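Local structure of beta-1,3-glucanosyltransferase (Rhizomucor miehei CAU432, 4WTP) at residues G131-Y136 / A166-K171; M184-P189 / K220-G225. The protein is a fungal enzyme related to glycoside hydrolase family 17, folded as a single-chain (beta/alpha)8 barrel. All blocks are in the same frame, centred on the assembly; numbering follows the deposited sequence.

Contact 1 of 2, residues G131-Y136 / A166-K171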
ATOM      1  N   GLY A 131      -7.653   6.446   4.132  1.00 14.13           N
ATOM      2  CA  GLY A 131      -7.965   6.677   2.731  1.00 15.00           C
ATOM      3  C   GLY A 131      -6.772   6.539   1.816  1.00 13.75           C
ATOM      4  O   GLY A 131      -5.612   6.720   2.223  1.00 13.07           O
ATOM      5  N   SER A 132      -7.068   6.247   0.561  1.00 12.33           N
ATOM      6  CA  SER A 132      -6.059   6.232  -0.498  1.00 12.63           C
ATOM      7  C   SER A 132      -6.636   6.906  -1.725  1.00 11.82           C
ATOM      8  O   SER A 132      -7.689   6.488  -2.233  1.00 13.72           O
ATOM      9  CB  SER A 132      -5.700   4.785  -0.852  1.00 13.62           C
ATOM     10  OG  SER A 132      -4.793   4.743  -1.955  1.00 14.01           O
ATOM     11  N   GLU A 133      -5.993   7.992  -2.140  1.00 12.15           N
ATOM     12  CA  GLU A 133      -6.414   8.785  -3.309  1.00 12.58           C
ATOM     13  C   GLU A 133      -7.775   9.449  -3.136  1.00 13.21           C
ATOM     14  O   GLU A 133      -8.478   9.698  -4.123  1.00 13.64           O
ATOM     15  CB  GLU A 133      -6.278   8.007  -4.620  1.00 13.88           C
ATOM     16  CG  GLU A 133      -4.793   7.869  -4.941  1.00 14.89           C
ATOM     17  CD  GLU A 133      -4.496   6.985  -6.123  1.00 17.10           C
ATOM     18  OE1 GLU A 133      -5.335   6.911  -7.042  1.00 19.89           O
ATOM     19  OE2 GLU A 133      -3.398   6.378  -6.161  1.00 17.57           O
ATOM     20  N   VAL A 134      -8.114   9.795  -1.898  1.00 13.09           N
ATOM     21  CA  VAL A 134      -9.374  10.503  -1.624  1.00 13.60           C
ATOM     22  C   VAL A 134      -9.441  11.854  -2.349  1.00 14.85           C
ATOM     23  O   VAL A 134     -10.471  12.192  -2.945  1.00 15.02           O
ATOM     24  CB  VAL A 134      -9.582  10.688  -0.114  1.00 14.12           C
ATOM     25  CG1 VAL A 134     -10.780  11.594   0.189  1.00 15.05           C
ATOM     26  CG2 VAL A 134      -9.744   9.324   0.543  1.00 15.53           C
ATOM     27  N   LEU A 135      -8.352  12.623  -2.274  1.00 14.84           N
ATOM     28  CA  LEU A 135      -8.292  13.914  -2.944  1.00 15.04           C
ATOM     29  C   LEU A 135      -8.044  13.783  -4.450  1.00 14.67           C
ATOM     30  O   LEU A 135      -8.627  14.537  -5.238  1.00 17.08           O
ATOM     31  CB  LEU A 135      -7.265  14.821  -2.289  1.00 15.44           C
ATOM     32  CG  LEU A 135      -7.541  15.174  -0.829  1.00 16.21           C
ATOM     33  CD1 LEU A 135      -6.452  16.119  -0.340  1.00 16.97           C
ATOM     34  CD2 LEU A 135      -8.912  15.826  -0.637  1.00 16.61           C
ATOM     35  N   TYR A 136      -7.244  12.801  -4.870  1.00 14.33           N
ATOM     36  CA  TYR A 136      -7.124  12.547  -6.319  1.00 14.04           C
ATOM     37  C   TYR A 136      -8.504  12.309  -6.953  1.00 16.17           C
ATOM     38  O   TYR A 136      -8.814  12.869  -8.014  1.00 16.93           O
ATOM     39  CB  TYR A 136      -6.195  11.366  -6.599  1.00 14.77           C
ATOM     40  CG  TYR A 136      -6.270  10.915  -8.036  1.00 16.52           C
ATOM     41  CD1 TYR A 136      -5.606  11.614  -9.047  1.00 17.76           C
ATOM     42  CD2 TYR A 136      -7.061   9.827  -8.389  1.00 17.32           C
ATOM     43  CE1 TYR A 136      -5.697  11.216 -10.372  1.00 21.96           C
ATOM     44  CE2 TYR A 136      -7.173   9.422  -9.715  1.00 20.48           C
ATOM     45  CZ  TYR A 136      -6.479  10.121 -10.693  1.00 20.34           C
ATOM     46  OH  TYR A 136      -6.559   9.745 -12.004  1.00 25.97           O
ATOM     47  N   ALA A 166      -2.817   8.246   2.146  1.00 10.15           N
ATOM     48  CA  ALA A 166      -2.076   7.929   0.922  1.00  9.47           C
ATOM     49  C   ALA A 166      -2.689   8.684  -0.250  1.00  9.61           C
ATOM     50  O   ALA A 166      -3.915   8.711  -0.381  1.00 10.94           O
ATOM     51  CB  ALA A 166      -2.158   6.424   0.644  1.00 10.11           C
ATOM     52  N   ASP A 167      -1.851   9.308  -1.068  1.00  9.89           N
ATOM     53  CA  ASP A 167      -2.361   9.983  -2.256  1.00 11.13           C
ATOM     54  C   ASP A 167      -1.250  10.173  -3.249  1.00 10.53           C
ATOM     55  O   ASP A 167      -0.101   9.837  -2.976  1.00 10.62           O
ATOM     56  CB  ASP A 167      -3.059  11.316  -1.894  1.00 12.44           C
ATOM     57  CG  ASP A 167      -4.299  11.586  -2.767  1.00 14.28           C
ATOM     58  OD1 ASP A 167      -4.258  11.314  -3.969  1.00 14.19           O
ATOM     59  OD2 ASP A 167      -5.351  12.025  -2.244  1.00 16.15           O
ATOM     60  N   VAL A 168      -1.585  10.761  -4.393  1.00 11.26           N
ATOM     61  CA  VAL A 168      -0.607  11.034  -5.433  1.00 11.05           C
ATOM     62  C   VAL A 168       0.257  12.215  -5.051  1.00 11.31           C
ATOM     63  O   VAL A 168      -0.060  12.953  -4.097  1.00 12.29           O
ATOM     64  CB  VAL A 168      -1.280  11.260  -6.798  1.00 12.70           C
ATOM     65  CG1 VAL A 168      -2.024  10.007  -7.191  1.00 13.34           C
ATOM     66  CG2 VAL A 168      -2.207  12.469  -6.763  1.00 13.25           C
ATOM     67  N   TYR A 169       1.356  12.407  -5.770  1.00 11.01           N
ATOM     68  CA  TYR A 169       2.414  13.270  -5.250  1.00 12.71           C
ATOM     69  C   TYR A 169       2.039  14.748  -5.135  1.00 14.34           C
ATOM     70  O   TYR A 169       2.664  15.477  -4.355  1.00 16.73           O
ATOM     71  CB  TYR A 169       3.707  13.092  -6.033  1.00 13.98           C
ATOM     72  CG  TYR A 169       3.699  13.666  -7.438  1.00 14.44           C
ATOM     73  CD1 TYR A 169       4.072  14.997  -7.675  1.00 16.85           C
ATOM     74  CD2 TYR A 169       3.348  12.865  -8.521  1.00 14.78           C
ATOM     75  CE1 TYR A 169       4.071  15.512  -8.969  1.00 19.49           C
ATOM     76  CE2 TYR A 169       3.337  13.369  -9.814  1.00 16.51           C
ATOM     77  CZ  TYR A 169       3.699  14.693 -10.022  1.00 19.78           C
ATOM     78  OH  TYR A 169       3.707  15.195 -11.298  1.00 24.38           O
ATOM     79  N   TYR A 170       1.015  15.152  -5.886  1.00 14.07           N
ATOM     80  CA  TYR A 170       0.574  16.547  -5.921  1.00 14.92           C
ATOM     81  C   TYR A 170      -0.715  16.785  -5.100  1.00 16.45           C
ATOM     82  O   TYR A 170      -1.353  17.833  -5.246  1.00 17.92           O
ATOM     83  CB  TYR A 170       0.414  16.972  -7.393  1.00 15.38           C
ATOM     84  CG  TYR A 170      -0.466  16.058  -8.218  1.00 16.34           C
ATOM     85  CD1 TYR A 170       0.063  14.940  -8.885  1.00 16.21           C
ATOM     86  CD2 TYR A 170      -1.823  16.317  -8.353  1.00 16.53           C
ATOM     87  CE1 TYR A 170      -0.744  14.109  -9.644  1.00 16.72           C
ATOM     88  CE2 TYR A 170      -2.645  15.483  -9.094  1.00 17.27           C
ATOM     89  CZ  TYR A 170      -2.103  14.398  -9.763  1.00 17.03           C
ATOM     90  OH  TYR A 170      -2.921  13.571 -10.496  1.00 19.75           O
ATOM     91  N   LYS A 171      -1.125  15.833  -4.261  1.00 13.86           N
ATOM     92  CA  LYS A 171      -2.358  15.955  -3.457  1.00 15.14           C
ATOM     93  C   LYS A 171      -2.114  15.835  -1.941  1.00 16.15           C
ATOM     94  O   LYS A 171      -2.761  15.062  -1.232  1.00 16.73           O
ATOM     95  CB  LYS A 171      -3.356  14.896  -3.883  1.00 16.21           C
ATOM     96  CG  LYS A 171      -4.032  15.175  -5.203  1.00 16.89           C
ATOM     97  CD  LYS A 171      -4.809  16.478  -5.173  1.00 18.29           C
ATOM     98  CE  LYS A 171      -5.640  16.577  -6.428  1.00 20.94           C
ATOM     99  NZ  LYS A 171      -6.452  17.820  -6.417  1.00 25.25           N
TER
HETATM  100  O   HOH W   1      -6.378   9.807   0.723  1.00 17.78           O
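The carbonyl oxygen of Ala-166 is held by two donors. Glu-133 N reaches Ala-166 O over 2.8 Å, nearly straight at the hydrogen (167°), and an ordered water donates the other bond. That water also accepts from Val-134 N, tying the end of strand 163-167 to the turn that leaves strand 125-132. One step earlier, Ala-166 N donates to Gly-131 O at 3.2 Å, so the two bonds flank the parallel bridge between Ser-132 and Ala-166.

Past the bridge, the Asp-167 chi1 of -143°, away from a staggered value, brings the carboxylate to the amides of Leu-135 and Tyr-136. There OD2 of Asp-167 receives a weak bond from Leu-135 N at 3.1 Å and a second weak one from Tyr-136 N. The anti lone pair of Asp-167 OD1 accepts Val-168 N at 2.8 Å, a firmer bond that limits rotation of the group. The Glu-133 and Asp-167 carboxylates are only 19° apart in plane, yet they do not meet: CG of Glu-133 is what approaches Asp-167 OD1, at 3.6 Å, while its OE2 is bonded to Asn-186 ND2.

The Val-168 side chain crosses that of Glu-133 at about a right angle, CG1 lying against Glu-133 CD and OE2; CG2 approaches Tyr-136 CB at 4.1 Å and also lies over one face of the Tyr-170 ring, toward its rim. Tyr-170 OH in turn meets the Tyr-136 ring at its edge, 3.6 Å from CD1. The bend of Lys-171 at chi2 carries its CD alongside Leu-135 CB, 4.1 Å away. Val-168, Tyr-170 and Lys-171 lie in a type I turn. Strands 125-132 and 163-167 with helix 142-156 between them form a beta-alpha-beta unit of the TIM barrel; both loops leave at C-terminal strand ends.

Contact 2 of 2, residues M184-P189 / K220-G225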
ATOM      1  N   MET A 184       2.016   9.126   3.001  1.00  9.62           N
ATOM      2  CA  MET A 184       2.361   7.986   2.151  1.00 10.16           C
ATOM      3  C   MET A 184       1.996   8.281   0.702  1.00 10.08           C
ATOM      4  O   MET A 184       0.857   8.640   0.376  1.00 10.40           O
ATOM      5  CB  MET A 184       1.647   6.706   2.586  1.00 10.75           C
ATOM      6  CG  MET A 184       1.870   6.297   4.034  1.00 11.02           C
ATOM      7  SD  MET A 184       1.425   4.524   4.428  1.00 12.08           S
ATOM      8  CE  MET A 184       2.977   3.712   3.939  1.00 14.16           C
ATOM      9  N   MET A 185       2.963   8.128  -0.169  1.00  9.32           N
ATOM     10  CA  MET A 185       2.777   8.361  -1.596  1.00  8.76           C
ATOM     11  C   MET A 185       2.390   7.132  -2.400  1.00  8.74           C
ATOM     12  O   MET A 185       2.978   6.107  -2.286  1.00  9.26           O
ATOM     13  CB  MET A 185       4.087   8.889  -2.161  1.00 20.00           C
ATOM     14  CG  MET A 185       4.016   9.320  -3.643  1.00 20.00           C
ATOM     15  SD  MET A 185       5.603   9.959  -4.422  1.00 20.00           S
ATOM     16  CE  MET A 185       6.639   8.434  -4.530  1.00 20.00           C
ATOM     17  N   ASN A 186       1.397   7.316  -3.258  1.00  8.79           N
ATOM     18  CA  ASN A 186       1.114   6.308  -4.300  1.00  9.33           C
ATOM     19  C   ASN A 186       1.639   6.902  -5.581  1.00  9.43           C
ATOM     20  O   ASN A 186       1.263   8.035  -5.934  1.00 10.58           O
ATOM     21  CB  ASN A 186      -0.389   6.127  -4.505  1.00 10.57           C
ATOM     22  CG  ASN A 186      -1.124   5.585  -3.298  1.00 11.88           C
ATOM     23  OD1 ASN A 186      -0.567   4.969  -2.408  1.00 11.60           O
ATOM     24  ND2 ASN A 186      -2.432   5.762  -3.318  1.00 13.66           N
ATOM     25  N   ALA A 187       2.477   6.176  -6.309  1.00 10.32           N
ATOM     26  CA  ALA A 187       2.972   6.698  -7.589  1.00 10.34           C
ATOM     27  C   ALA A 187       3.297   5.543  -8.496  1.00 10.28           C
ATOM     28  O   ALA A 187       4.022   4.622  -8.092  1.00 12.10           O
ATOM     29  CB  ALA A 187       4.216   7.563  -7.374  1.00 11.55           C
ATOM     30  N   PHE A 188       2.844   5.618  -9.741  1.00 10.99           N
ATOM     31  CA  PHE A 188       3.152   4.620 -10.745  1.00 10.89           C
ATOM     32  C   PHE A 188       3.633   5.274 -12.021  1.00 11.06           C
ATOM     33  O   PHE A 188       2.809   5.642 -12.883  1.00 12.01           O
ATOM     34  CB  PHE A 188       1.909   3.803 -11.080  1.00 11.11           C
ATOM     35  CG  PHE A 188       1.447   2.907  -9.954  1.00 10.52           C
ATOM     36  CD1 PHE A 188       0.613   3.421  -8.945  1.00 12.49           C
ATOM     37  CD2 PHE A 188       1.809   1.546  -9.920  1.00 10.26           C
ATOM     38  CE1 PHE A 188       0.176   2.607  -7.908  1.00 12.24           C
ATOM     39  CE2 PHE A 188       1.352   0.722  -8.885  1.00 11.25           C
ATOM     40  CZ  PHE A 188       0.549   1.262  -7.885  1.00 10.53           C
ATOM     41  N   PRO A 189       4.960   5.373 -12.196  1.00 11.66           N
ATOM     42  CA  PRO A 189       5.493   5.846 -13.462  1.00 12.37           C
ATOM     43  C   PRO A 189       4.918   5.123 -14.700  1.00 12.75           C
ATOM     44  O   PRO A 189       4.800   5.739 -15.774  1.00 12.18           O
ATOM     45  CB  PRO A 189       6.992   5.631 -13.287  1.00 14.36           C
ATOM     46  CG  PRO A 189       7.208   5.924 -11.817  1.00 14.65           C
ATOM     47  CD  PRO A 189       6.002   5.315 -11.148  1.00 13.23           C
ATOM     48  N   LYS A 220       6.621   8.090   3.517  0.51  9.30           N
ATOM     49  CA  LYS A 220       6.790   6.709   3.107  0.51  9.44           C
ATOM     50  C   LYS A 220       6.103   6.535   1.754  0.51  9.12           C
ATOM     51  O   LYS A 220       5.403   7.429   1.271  0.51  9.76           O
ATOM     52  CB  LYS A 220       6.189   5.769   4.165  0.51 10.13           C
ATOM     53  CG  LYS A 220       6.736   6.033   5.564  0.51 10.81           C
ATOM     54  CD  LYS A 220       6.270   5.000   6.576  0.51 12.23           C
ATOM     55  CE  LYS A 220       6.783   5.347   7.957  0.51 14.64           C
ATOM     56  NZ  LYS A 220       7.287   4.111   8.603  0.51 16.67           N
ATOM     57  N   ILE A 221       6.316   5.383   1.135  1.00  9.32           N
ATOM     58  CA  ILE A 221       5.667   5.071  -0.152  1.00  9.02           C
ATOM     59  C   ILE A 221       4.646   3.971   0.085  1.00  8.96           C
ATOM     60  O   ILE A 221       5.012   2.856   0.452  1.00 10.05           O
ATOM     61  CB  ILE A 221       6.699   4.727  -1.242  1.00  8.74           C
ATOM     62  CG1 ILE A 221       7.654   5.918  -1.455  1.00  9.93           C
ATOM     63  CG2 ILE A 221       6.000   4.339  -2.542  1.00  9.57           C
ATOM     64  CD1 ILE A 221       8.772   5.648  -2.446  1.00 11.36           C
ATOM     65  N   SER A 222       3.365   4.263  -0.127  0.59  8.36           N
ATOM     66  CA  SER A 222       2.327   3.266   0.103  0.59  8.90           C
ATOM     67  C   SER A 222       2.077   2.350  -1.087  0.59  8.72           C
ATOM     68  O   SER A 222       1.585   1.248  -0.894  0.59  8.88           O
ATOM     69  CB  SER A 222       1.032   3.936   0.535  0.59  9.53           C
ATOM     70  OG  SER A 222       0.876   5.125  -0.202  0.59  9.21           O
ATOM     71  N   GLU A 223       2.405   2.806  -2.298  1.00  8.55           N
ATOM     72  CA  GLU A 223       2.221   1.953  -3.485  1.00  9.91           C
ATOM     73  C   GLU A 223       3.140   2.393  -4.606  1.00  8.75           C
ATOM     74  O   GLU A 223       3.184   3.599  -4.962  1.00 10.11           O
ATOM     75  CB  GLU A 223       0.803   2.040  -4.085  1.00 11.42           C
ATOM     76  CG  GLU A 223      -0.377   1.597  -3.269  1.00 12.83           C
ATOM     77  CD  GLU A 223      -1.676   1.934  -3.956  1.00 15.86           C
ATOM     78  OE1 GLU A 223      -1.666   2.552  -5.027  1.00 18.28           O
ATOM     79  OE2 GLU A 223      -2.725   1.656  -3.400  1.00 20.90           O
ATOM     80  N   THR A 224       3.806   1.405  -5.220  1.00  9.22           N
ATOM     81  CA  THR A 224       4.344   1.540  -6.571  1.00  8.89           C
ATOM     82  C   THR A 224       4.620   0.120  -7.060  1.00  8.91           C
ATOM     83  O   THR A 224       4.790  -0.803  -6.254  1.00  8.83           O
ATOM     84  CB  THR A 224       5.621   2.385  -6.637  1.00  8.85           C
ATOM     85  OG1 THR A 224       5.848   2.707  -8.008  1.00  9.60           O
ATOM     86  CG2 THR A 224       6.845   1.610  -6.134  1.00 10.64           C
ATOM     87  N   GLY A 225       4.623  -0.051  -8.375  1.00  8.62           N
ATOM     88  CA  GLY A 225       4.830  -1.364  -8.982  1.00  8.21           C
ATOM     89  C   GLY A 225       4.790  -1.230 -10.489  1.00  7.61           C
ATOM     90  O   GLY A 225       4.640  -0.120 -11.013  1.00  9.19           O
TER
HETATM   91  O   HOH W   2      -2.296   3.224  -0.976  1.00 16.68           O
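Strands 184-186 and 220-223 run parallel with their axes 41° apart and 4.1 Å from each other at closest approach, and a beta bulge shifts the register by one residue, from Met-185 opposite Ile-221 to Asn-186 opposite Glu-223. The bulge shows in the bonding of Met-185 O, which takes Ser-222 N at 2.9 Å from above its carbonyl plane and, weakly, Glu-223 N at 3.4 Å. Normal pairing resumes where Ala-187 N donates to Glu-223 O over 3.0 Å.

On the face shared by Asn-186 and Glu-223, the amide and carboxylate are stacked with planes 8° apart, Asn-186 CG lying 3.5 Å from Glu-223 OE1. A water donates to both Asn-186 OD1 and Glu-223 OE2, bridging the pair, while Asn-186 ND2 hydrogen-bonds Ser-132 OG. In the Ser-222 conformer given, one of two deposited, OG also donates to Asn-186 OD1; that bond is therefore conditional.

Phe-188 follows the strand. With chi1 -69°, CG anti to the carbonyl carbon, its ring is brought against Glu-223 and Thr-224. Glu-223 OE1 sits in the plane of the ring at its edge, 3.4 Å from Phe-188 CE1. Over one face comes a CH-pi contact, Thr-224 CA standing 4.1 Å from the Phe-188 centroid. Beside it Thr-224 OG1 donates to Ala-187 O at 2.6 Å, nearly along the C=O axis; Thr-224 OG1 also hydrogen-bonds Tyr-246 OH of helix 240-256.

On the other face Met-185 meets Ile-221, CE against CD1, the two side chains running next to each other in the same direction, with Met-185 also reaching Leu-203 and Val-210 of helix 196-212. Together the strands and that helix form a right-handed beta-alpha-beta crossover, the repeating unit of the (beta/alpha)8 barrel.

Overall arrangement
The centres of contact 1 and contact 2 lie about 10 Å apart, and strands 163-167 and 182-186, one from each, are neighbours in the barrel. Asp-167 bonds through its backbone to both Met-184 and Asn-186, its O accepting Asn-186 N at 2.9 Å. Asn-186 reaches both contacts, with ND2 2.9 Å from Ser-132 OG, and Ala-166 CB packs 3.4 Å from Ser-222 OG. Glu-133 OE2 and Glu-223 OE1 come within 4.4 Å of each other. Glutamates just after the fourth strand and at the end of the seventh are consistent with the paired acids of clan GH-A, to which family 17 belongs.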